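Local structure of cell surface protein (Faecalibacterium prausnitzii A2-165, 4GT6) at residues Q15-A20 / T25-T30; A219-L224 / S240-P245. The protein is of unknown function but, as an extracellular cell surface protein built of BspA-type leucine-rich repeats, probably binds other proteins. One frame throughout, in Å; residues are numbered along the deposited sequence. Where two conformers were deposited one is given.

Contact 1: residues Q15-A20 / T25-T30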
ATOM      1  N   GLN A  15      27.475   8.550  20.082  1.00 18.02           N
ATOM      2  CA  GLN A  15      28.106   9.691  19.442  1.00 17.03           C
ATOM      3  C   GLN A  15      26.996  10.653  19.066  1.00 19.15           C
ATOM      4  O   GLN A  15      25.855  10.229  18.817  1.00 16.37           O
ATOM      5  CB  GLN A  15      28.920   9.304  18.216  1.00 18.29           C
ATOM      6  CG  GLN A  15      30.083   8.370  18.554  1.00 23.12           C
ATOM      7  CD  GLN A  15      30.902   8.023  17.349  1.00 27.88           C
ATOM      8  OE1 GLN A  15      30.650   8.482  16.223  1.00 24.29           O
ATOM      9  NE2 GLN A  15      31.911   7.181  17.563  1.00 28.48           N
ATOM     10  N   PHE A  16      27.328  11.931  18.984  1.00 16.97           N
ATOM     11  CA  PHE A  16      26.331  12.953  18.719  1.00 16.47           C
ATOM     12  C   PHE A  16      26.950  14.183  18.103  1.00 21.16           C
ATOM     13  O   PHE A  16      28.165  14.418  18.205  1.00 21.33           O
ATOM     14  CB  PHE A  16      25.594  13.336  20.033  1.00 17.91           C
ATOM     15  CG  PHE A  16      26.496  13.920  21.105  1.00 20.63           C
ATOM     16  CD1 PHE A  16      27.190  13.088  21.986  1.00 22.84           C
ATOM     17  CD2 PHE A  16      26.687  15.302  21.205  1.00 21.48           C
ATOM     18  CE1 PHE A  16      28.059  13.626  22.948  1.00 24.17           C
ATOM     19  CE2 PHE A  16      27.554  15.837  22.174  1.00 23.92           C
ATOM     20  CZ  PHE A  16      28.204  14.999  23.061  1.00 22.15           C
ATOM     21  N   ILE A  17      26.098  14.980  17.486  1.00 17.49           N
ATOM     22  CA  ILE A  17      26.455  16.285  16.923  1.00 17.83           C
ATOM     23  C   ILE A  17      25.638  17.347  17.689  1.00 22.43           C
ATOM     24  O   ILE A  17      24.626  17.014  18.324  1.00 19.30           O
ATOM     25  CB  ILE A  17      26.264  16.366  15.389  1.00 20.61           C
ATOM     26  CG1 ILE A  17      24.778  16.170  14.979  1.00 19.57           C
ATOM     27  CG2 ILE A  17      27.222  15.389  14.668  1.00 22.37           C
ATOM     28  CD1 ILE A  17      24.412  16.554  13.531  1.00 28.03           C
ATOM     29  N   LEU A  18      26.076  18.605  17.612  1.00 20.89           N
ATOM     30  CA  LEU A  18      25.411  19.713  18.293  1.00 21.83           C
ATOM     31  C   LEU A  18      24.543  20.470  17.320  1.00 25.53           C
ATOM     32  O   LEU A  18      24.966  20.779  16.202  1.00 26.65           O
ATOM     33  CB  LEU A  18      26.457  20.634  18.967  1.00 23.02           C
ATOM     34  CG  LEU A  18      27.484  19.917  19.872  1.00 28.15           C
ATOM     35  CD1 LEU A  18      28.554  20.892  20.390  1.00 30.14           C
ATOM     36  CD2 LEU A  18      26.806  19.187  21.044  1.00 29.82           C
ATOM     37  N   ASN A  19      23.301  20.753  17.746  1.00 20.26           N
ATOM     38  CA  ASN A  19      22.301  21.481  16.966  1.00 18.88           C
ATOM     39  C   ASN A  19      22.371  22.987  17.255  1.00 21.63           C
ATOM     40  O   ASN A  19      22.883  23.386  18.309  1.00 21.34           O
ATOM     41  CB  ASN A  19      20.923  20.933  17.294  1.00 17.93           C
ATOM     42  CG  ASN A  19      20.827  19.451  16.991  1.00 28.45           C
ATOM     43  OD1 ASN A  19      21.432  18.961  16.041  1.00 26.63           O
ATOM     44  ND2 ASN A  19      20.115  18.715  17.815  1.00 20.14           N
ATOM     45  N   ALA A  20      21.835  23.806  16.331  1.00 20.77           N
ATOM     46  CA  ALA A  20      21.815  25.271  16.432  1.00 21.75           C
ATOM     47  C   ALA A  20      21.029  25.776  17.668  1.00 24.69           C
ATOM     48  O   ALA A  20      21.263  26.906  18.097  1.00 25.90           O
ATOM     49  CB  ALA A  20      21.205  25.868  15.167  1.00 23.19           C
ATOM     50  N   THR A  25      21.937  15.748  18.649  1.00 13.89           N
ATOM     51  CA  THR A  25      21.375  14.674  17.834  1.00 13.56           C
ATOM     52  C   THR A  25      22.275  13.479  17.982  1.00 17.60           C
ATOM     53  O   THR A  25      23.474  13.617  17.719  1.00 16.76           O
ATOM     54  CB  THR A  25      21.250  15.104  16.364  1.00 15.43           C
ATOM     55  OG1 THR A  25      20.309  16.178  16.275  1.00 16.05           O
ATOM     56  CG2 THR A  25      20.837  13.910  15.419  1.00 13.83           C
ATOM     57  N   ILE A  26      21.722  12.314  18.373  1.00 13.78           N
ATOM     58  CA  ILE A  26      22.497  11.046  18.426  1.00 15.17           C
ATOM     59  C   ILE A  26      22.812  10.640  16.992  1.00 17.09           C
ATOM     60  O   ILE A  26      21.894  10.548  16.185  1.00 16.45           O
ATOM     61  CB  ILE A  26      21.709   9.918  19.155  1.00 19.75           C
ATOM     62  CG1 ILE A  26      21.376  10.268  20.629  1.00 22.50           C
ATOM     63  CG2 ILE A  26      22.437   8.547  19.022  1.00 21.24           C
ATOM     64  CD1 ILE A  26      22.514  10.666  21.502  1.00 24.79           C
ATOM     65  N   THR A  27      24.085  10.371  16.671  1.00 15.02           N
ATOM     66  CA  THR A  27      24.436  10.009  15.292  1.00 14.36           C
ATOM     67  C   THR A  27      24.989   8.590  15.142  1.00 17.52           C
ATOM     68  O   THR A  27      25.036   8.086  14.023  1.00 17.45           O
ATOM     69  CB  THR A  27      25.446  11.017  14.719  1.00 20.97           C
ATOM     70  OG1 THR A  27      26.573  11.087  15.597  1.00 20.58           O
ATOM     71  CG2 THR A  27      24.828  12.409  14.498  1.00 20.87           C
ATOM     72  N   LYS A  28      25.413   7.960  16.244  0.50 14.74           N
ATOM     73  CA  LYS A  28      25.962   6.599  16.234  0.50 14.21           C
ATOM     74  C   LYS A  28      25.774   5.949  17.594  0.50 18.39           C
ATOM     75  O   LYS A  28      25.797   6.632  18.622  0.50 17.78           O
ATOM     76  CB  LYS A  28      27.475   6.633  15.869  0.50 16.22           C
ATOM     77  CG  LYS A  28      28.108   5.264  15.554  0.50 16.16           C
ATOM     78  CD  LYS A  28      29.592   5.385  15.161  0.50 16.53           C
ATOM     79  CE  LYS A  28      30.080   4.109  14.514  0.50 28.49           C
ATOM     80  NZ  LYS A  28      31.408   4.282  13.868  0.50 38.94           N
ATOM     81  N   TYR A  29      25.607   4.626  17.596  1.00 15.94           N
ATOM     82  CA  TYR A  29      25.539   3.833  18.811  1.00 16.36           C
ATOM     83  C   TYR A  29      26.610   2.753  18.663  1.00 20.73           C
ATOM     84  O   TYR A  29      26.593   2.029  17.662  1.00 18.10           O
ATOM     85  CB  TYR A  29      24.152   3.243  19.040  1.00 16.67           C
ATOM     86  CG  TYR A  29      24.149   2.221  20.154  1.00 15.96           C
ATOM     87  CD1 TYR A  29      24.292   2.611  21.487  1.00 17.60           C
ATOM     88  CD2 TYR A  29      24.017   0.863  19.880  1.00 16.34           C
ATOM     89  CE1 TYR A  29      24.237   1.679  22.522  1.00 18.78           C
ATOM     90  CE2 TYR A  29      23.971  -0.081  20.907  1.00 16.61           C
ATOM     91  CZ  TYR A  29      24.065   0.335  22.223  1.00 20.13           C
ATOM     92  OH  TYR A  29      23.984  -0.586  23.229  1.00 19.10           O
ATOM     93  N   THR A  30      27.531   2.650  19.634  1.00 17.75           N
ATOM     94  CA  THR A  30      28.668   1.714  19.514  1.00 19.03           C
ATOM     95  C   THR A  30      28.576   0.527  20.484  1.00 21.66           C
ATOM     96  O   THR A  30      29.526  -0.266  20.574  1.00 21.47           O
ATOM     97  CB  THR A  30      29.981   2.483  19.740  1.00 22.68           C
ATOM     98  OG1 THR A  30      30.006   2.961  21.088  1.00 19.95           O
ATOM     99  CG2 THR A  30      30.165   3.627  18.751  1.00 20.75           C
TER
HETATM  100  O   HOH W   1      28.688   9.844  14.602  1.00 29.53           O
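The carbonyl oxygen of Q15 is gripped by two successive amides of the facing strand: T27 N donates to Q15 O at 2.8 Å from above the carbonyl plane, while K28 N reaches the same oxygen by a weak bond of 3.5 Å. T27 and K28 thus both oppose Q15, a classic beta bulge that shifts the antiparallel register by one residue. Q15 N returns a nearly straight bond to K28 O (2.9 Å, 172°), and beyond the bulge I17 and T25 pair through bonds in both directions. With CG anti to the carbonyl carbon (chi1 -62°) and the chain extended beyond it, the Q15 side chain runs alongside that of K28, its OE1 3.4 Å from K28 CD. A water ties the amide to the bulge, donating to Q15 OE1 and lying 2.6 Å from T27 OG1. Farther along, the T27 and I17 side chains cross at about a right angle, T27 CG2 lying 3.8 Å from I17 CG1. Just past the end of strand 14-18, N19 ND2 donates to T25 OG1 at 3.0 Å, almost in its amide plane, and also bonds T23 OG1. The hairpin of strands 14-18 and 24-29 lies between strand 9-11, antiparallel to 14-18, and strand 47-54, parallel to 24-29; F16 turns to the other face, onto V42 and H44 of strand 41-44.

Contact 2: residues A219-L224 / S240-P245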
ATOM      1  N   ALA A 219     -17.955   7.313  -1.058  1.00 16.71           N
ATOM      2  CA  ALA A 219     -18.259   5.896  -0.929  1.00 16.65           C
ATOM      3  C   ALA A 219     -19.706   5.777  -1.396  1.00 21.43           C
ATOM      4  O   ALA A 219     -20.597   6.407  -0.815  1.00 19.61           O
ATOM      5  CB  ALA A 219     -18.051   5.402   0.505  1.00 17.45           C
ATOM      6  N   ILE A 220     -19.908   5.135  -2.557  1.00 17.41           N
ATOM      7  CA  ILE A 220     -21.243   5.051  -3.173  1.00 16.83           C
ATOM      8  C   ILE A 220     -21.633   3.581  -3.192  1.00 19.69           C
ATOM      9  O   ILE A 220     -20.932   2.759  -3.806  1.00 18.00           O
ATOM     10  CB  ILE A 220     -21.216   5.668  -4.594  1.00 18.86           C
ATOM     11  CG1 ILE A 220     -20.735   7.126  -4.585  1.00 18.79           C
ATOM     12  CG2 ILE A 220     -22.583   5.535  -5.239  1.00 19.29           C
ATOM     13  CD1 ILE A 220     -20.454   7.722  -5.987  1.00 23.93           C
ATOM     14  N   ASP A 221     -22.706   3.234  -2.464  1.00 19.60           N
ATOM     15  CA  ASP A 221     -23.154   1.839  -2.360  1.00 19.16           C
ATOM     16  C   ASP A 221     -21.967   0.943  -1.895  1.00 24.34           C
ATOM     17  O   ASP A 221     -21.674  -0.103  -2.486  1.00 24.28           O
ATOM     18  CB  ASP A 221     -23.766   1.362  -3.699  1.00 19.87           C
ATOM     19  CG  ASP A 221     -24.266  -0.083  -3.716  1.00 26.42           C
ATOM     20  OD1 ASP A 221     -24.825  -0.531  -2.693  1.00 24.46           O
ATOM     21  OD2 ASP A 221     -24.093  -0.761  -4.762  1.00 23.66           O
ATOM     22  N   ASN A 222     -21.256   1.403  -0.849  1.00 20.82           N
ATOM     23  CA  ASN A 222     -20.139   0.690  -0.194  1.00 19.30           C
ATOM     24  C   ASN A 222     -18.975   0.343  -1.175  1.00 21.32           C
ATOM     25  O   ASN A 222     -18.400  -0.734  -1.118  1.00 21.31           O
ATOM     26  CB  ASN A 222     -20.655  -0.588   0.492  1.00 18.91           C
ATOM     27  CG  ASN A 222     -19.638  -1.198   1.434  1.00 27.28           C
ATOM     28  OD1 ASN A 222     -18.784  -0.509   1.961  1.00 24.34           O
ATOM     29  ND2 ASN A 222     -19.709  -2.489   1.647  1.00 23.09           N
ATOM     30  N   VAL A 223     -18.663   1.253  -2.076  1.00 17.09           N
ATOM     31  CA  VAL A 223     -17.565   1.094  -3.028  1.00 15.95           C
ATOM     32  C   VAL A 223     -16.861   2.432  -3.050  1.00 18.87           C
ATOM     33  O   VAL A 223     -17.535   3.463  -3.045  1.00 18.62           O
ATOM     34  CB  VAL A 223     -18.076   0.659  -4.440  1.00 19.73           C
ATOM     35  CG1 VAL A 223     -16.935   0.620  -5.451  1.00 17.74           C
ATOM     36  CG2 VAL A 223     -18.782  -0.696  -4.386  1.00 19.80           C
ATOM     37  N   LEU A 224     -15.506   2.439  -3.055  1.00 14.38           N
ATOM     38  CA  LEU A 224     -14.799   3.715  -3.058  1.00 13.32           C
ATOM     39  C   LEU A 224     -14.501   4.159  -4.478  1.00 15.94           C
ATOM     40  O   LEU A 224     -13.973   3.382  -5.279  1.00 16.08           O
ATOM     41  CB  LEU A 224     -13.482   3.604  -2.255  1.00 12.51           C
ATOM     42  CG  LEU A 224     -12.747   4.928  -1.978  1.00 16.25           C
ATOM     43  CD1 LEU A 224     -13.588   5.884  -1.094  1.00 15.44           C
ATOM     44  CD2 LEU A 224     -11.399   4.634  -1.282  1.00 18.82           C
ATOM     45  N   SER A 240     -13.135  -6.486  -0.659  1.00 16.11           N
ATOM     46  CA  SER A 240     -12.894  -7.900  -0.985  1.00 16.18           C
ATOM     47  C   SER A 240     -13.795  -8.881  -0.232  1.00 19.78           C
ATOM     48  O   SER A 240     -14.076  -9.956  -0.752  1.00 19.49           O
ATOM     49  CB  SER A 240     -11.437  -8.264  -0.712  1.00 18.47           C
ATOM     50  OG  SER A 240     -10.597  -7.620  -1.659  1.00 24.36           O
ATOM     51  N   GLN A 241     -14.245  -8.517   0.976  1.00 16.63           N
ATOM     52  CA  GLN A 241     -15.103  -9.391   1.773  1.00 17.67           C
ATOM     53  C   GLN A 241     -16.598  -9.111   1.571  1.00 22.88           C
ATOM     54  O   GLN A 241     -17.429  -9.766   2.211  1.00 22.75           O
ATOM     55  CB  GLN A 241     -14.709  -9.321   3.264  1.00 19.00           C
ATOM     56  CG  GLN A 241     -13.340  -9.956   3.529  1.00 19.59           C
ATOM     57  CD  GLN A 241     -13.321 -11.439   3.234  1.00 28.12           C
ATOM     58  OE1 GLN A 241     -14.254 -12.174   3.549  1.00 26.08           O
ATOM     59  NE2 GLN A 241     -12.262 -11.916   2.632  1.00 26.21           N
ATOM     60  N   ARG A 242     -16.957  -8.222   0.628  1.00 20.31           N
ATOM     61  CA  ARG A 242     -18.378  -7.961   0.321  1.00 19.96           C
ATOM     62  C   ARG A 242     -19.010  -9.255  -0.214  1.00 22.56           C
ATOM     63  O   ARG A 242     -18.503  -9.853  -1.170  1.00 23.12           O
ATOM     64  CB  ARG A 242     -18.493  -6.811  -0.672  1.00 19.15           C
ATOM     65  CG  ARG A 242     -19.915  -6.439  -0.962  1.00 24.89           C
ATOM     66  CD  ARG A 242     -19.941  -5.079  -1.580  1.00 18.01           C
ATOM     67  NE  ARG A 242     -21.287  -4.782  -2.068  1.00 23.74           N
ATOM     68  CZ  ARG A 242     -21.645  -3.585  -2.497  1.00 31.56           C
ATOM     69  NH1 ARG A 242     -20.768  -2.593  -2.519  1.00 25.72           N
ATOM     70  NH2 ARG A 242     -22.890  -3.363  -2.895  1.00 26.04           N
ATOM     71  N   GLU A 243     -20.109  -9.693   0.404  1.00 19.98           N
ATOM     72  CA  GLU A 243     -20.690 -11.006   0.092  1.00 20.27           C
ATOM     73  C   GLU A 243     -21.631 -11.091  -1.122  1.00 24.05           C
ATOM     74  O   GLU A 243     -22.012 -12.202  -1.502  1.00 21.92           O
ATOM     75  CB  GLU A 243     -21.408 -11.556   1.330  1.00 22.41           C
ATOM     76  CG  GLU A 243     -20.415 -11.823   2.457  1.00 27.98           C
ATOM     77  CD  GLU A 243     -20.950 -12.507   3.701  1.00 47.69           C
ATOM     78  OE1 GLU A 243     -21.999 -13.183   3.613  1.00 42.16           O
ATOM     79  OE2 GLU A 243     -20.264 -12.436   4.746  1.00 42.27           O
ATOM     80  N   ASP A 244     -22.002  -9.966  -1.744  1.00 20.71           N
ATOM     81  CA  ASP A 244     -22.928 -10.018  -2.889  1.00 20.87           C
ATOM     82  C   ASP A 244     -22.366 -10.829  -4.055  1.00 23.51           C
ATOM     83  O   ASP A 244     -21.253 -10.566  -4.496  1.00 22.29           O
ATOM     84  CB  ASP A 244     -23.269  -8.600  -3.371  1.00 22.87           C
ATOM     85  CG  ASP A 244     -23.849  -7.762  -2.254  1.00 35.13           C
ATOM     86  OD1 ASP A 244     -25.034  -7.968  -1.915  1.00 40.38           O
ATOM     87  OD2 ASP A 244     -23.083  -7.036  -1.613  1.00 33.60           O
ATOM     88  N   PRO A 245     -23.127 -11.806  -4.582  1.00 22.59           N
ATOM     89  CA  PRO A 245     -22.617 -12.594  -5.716  1.00 22.40           C
ATOM     90  C   PRO A 245     -22.471 -11.764  -6.986  1.00 22.95           C
ATOM     91  O   PRO A 245     -21.689 -12.143  -7.834  1.00 22.77           O
ATOM     92  CB  PRO A 245     -23.685 -13.686  -5.911  1.00 24.89           C
ATOM     93  CG  PRO A 245     -24.473 -13.692  -4.663  1.00 30.08           C
ATOM     94  CD  PRO A 245     -24.452 -12.296  -4.147  1.00 24.86           C
TER
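D221 meets R242 through both its backbone and its side chain. Its carbonyl oxygen takes the short bond of the contact, R242 NH1 to D221 O at 2.6 Å and 149°, with the donor tilted 15° from the carbonyl plane. The D221 side chain, CG anti to the backbone N (chi1 180°), brings both carboxylate oxygens to the other terminal nitrogen: R242 NH2 lies 3.4 Å from D221 OD1 and equally far from OD2, a weak, bifurcated salt bridge whose carboxylate stands almost perpendicular to the guanidinium. N222 follows with its carbonyl, which accepts a second, weak bond from R242 NH1 at 3.3 Å. Its side chain and the arginine run past one another with their ends pointing opposite ways, and its amide is held elsewhere, by I210 N and S208 O. V223 then sets CG2 3.3 Å from R242 NH1, approaching the guanidinium obliquely. The arginine reaches the other loop with its chain extended from CG to NE, and D244 steadies it from its own loop: R242 NE donates to D244 OD2 at 2.9 Å, in the guanidinium plane. A leucine in place of R242 would probably leave the carboxylates of D221 and D244 without their shared positive mate and the carbonyl of D221 without this donor. The salt-bridge network joins the loop before strand 224-227 to the loop between strands 233-237 and 246-248; D221 and V223 also touch F247 of the latter strand, and V223 packs on L235 of strand 233-237.

Overall arrangement
The two contacts lie on opposite sides of the chain's centre, their centres about 51 Å apart, and share no strand or loop. Both are partly buried. Contact 1 is a beta hairpin near the N-terminus, near one end of a mixed sheet that continues into parallel strands; its chemistry is mainly backbone pairing, interrupted by a bulge, with a water and a few side-chain contacts. Contact 2 joins two loops flanking the antiparallel strands 224-227 and 233-237, and buries only 157 Å² against 454 Å² in contact 1. There, with no strand pairing between the segments, one arginine supplies the cross-links through charge and backbone carbonyls.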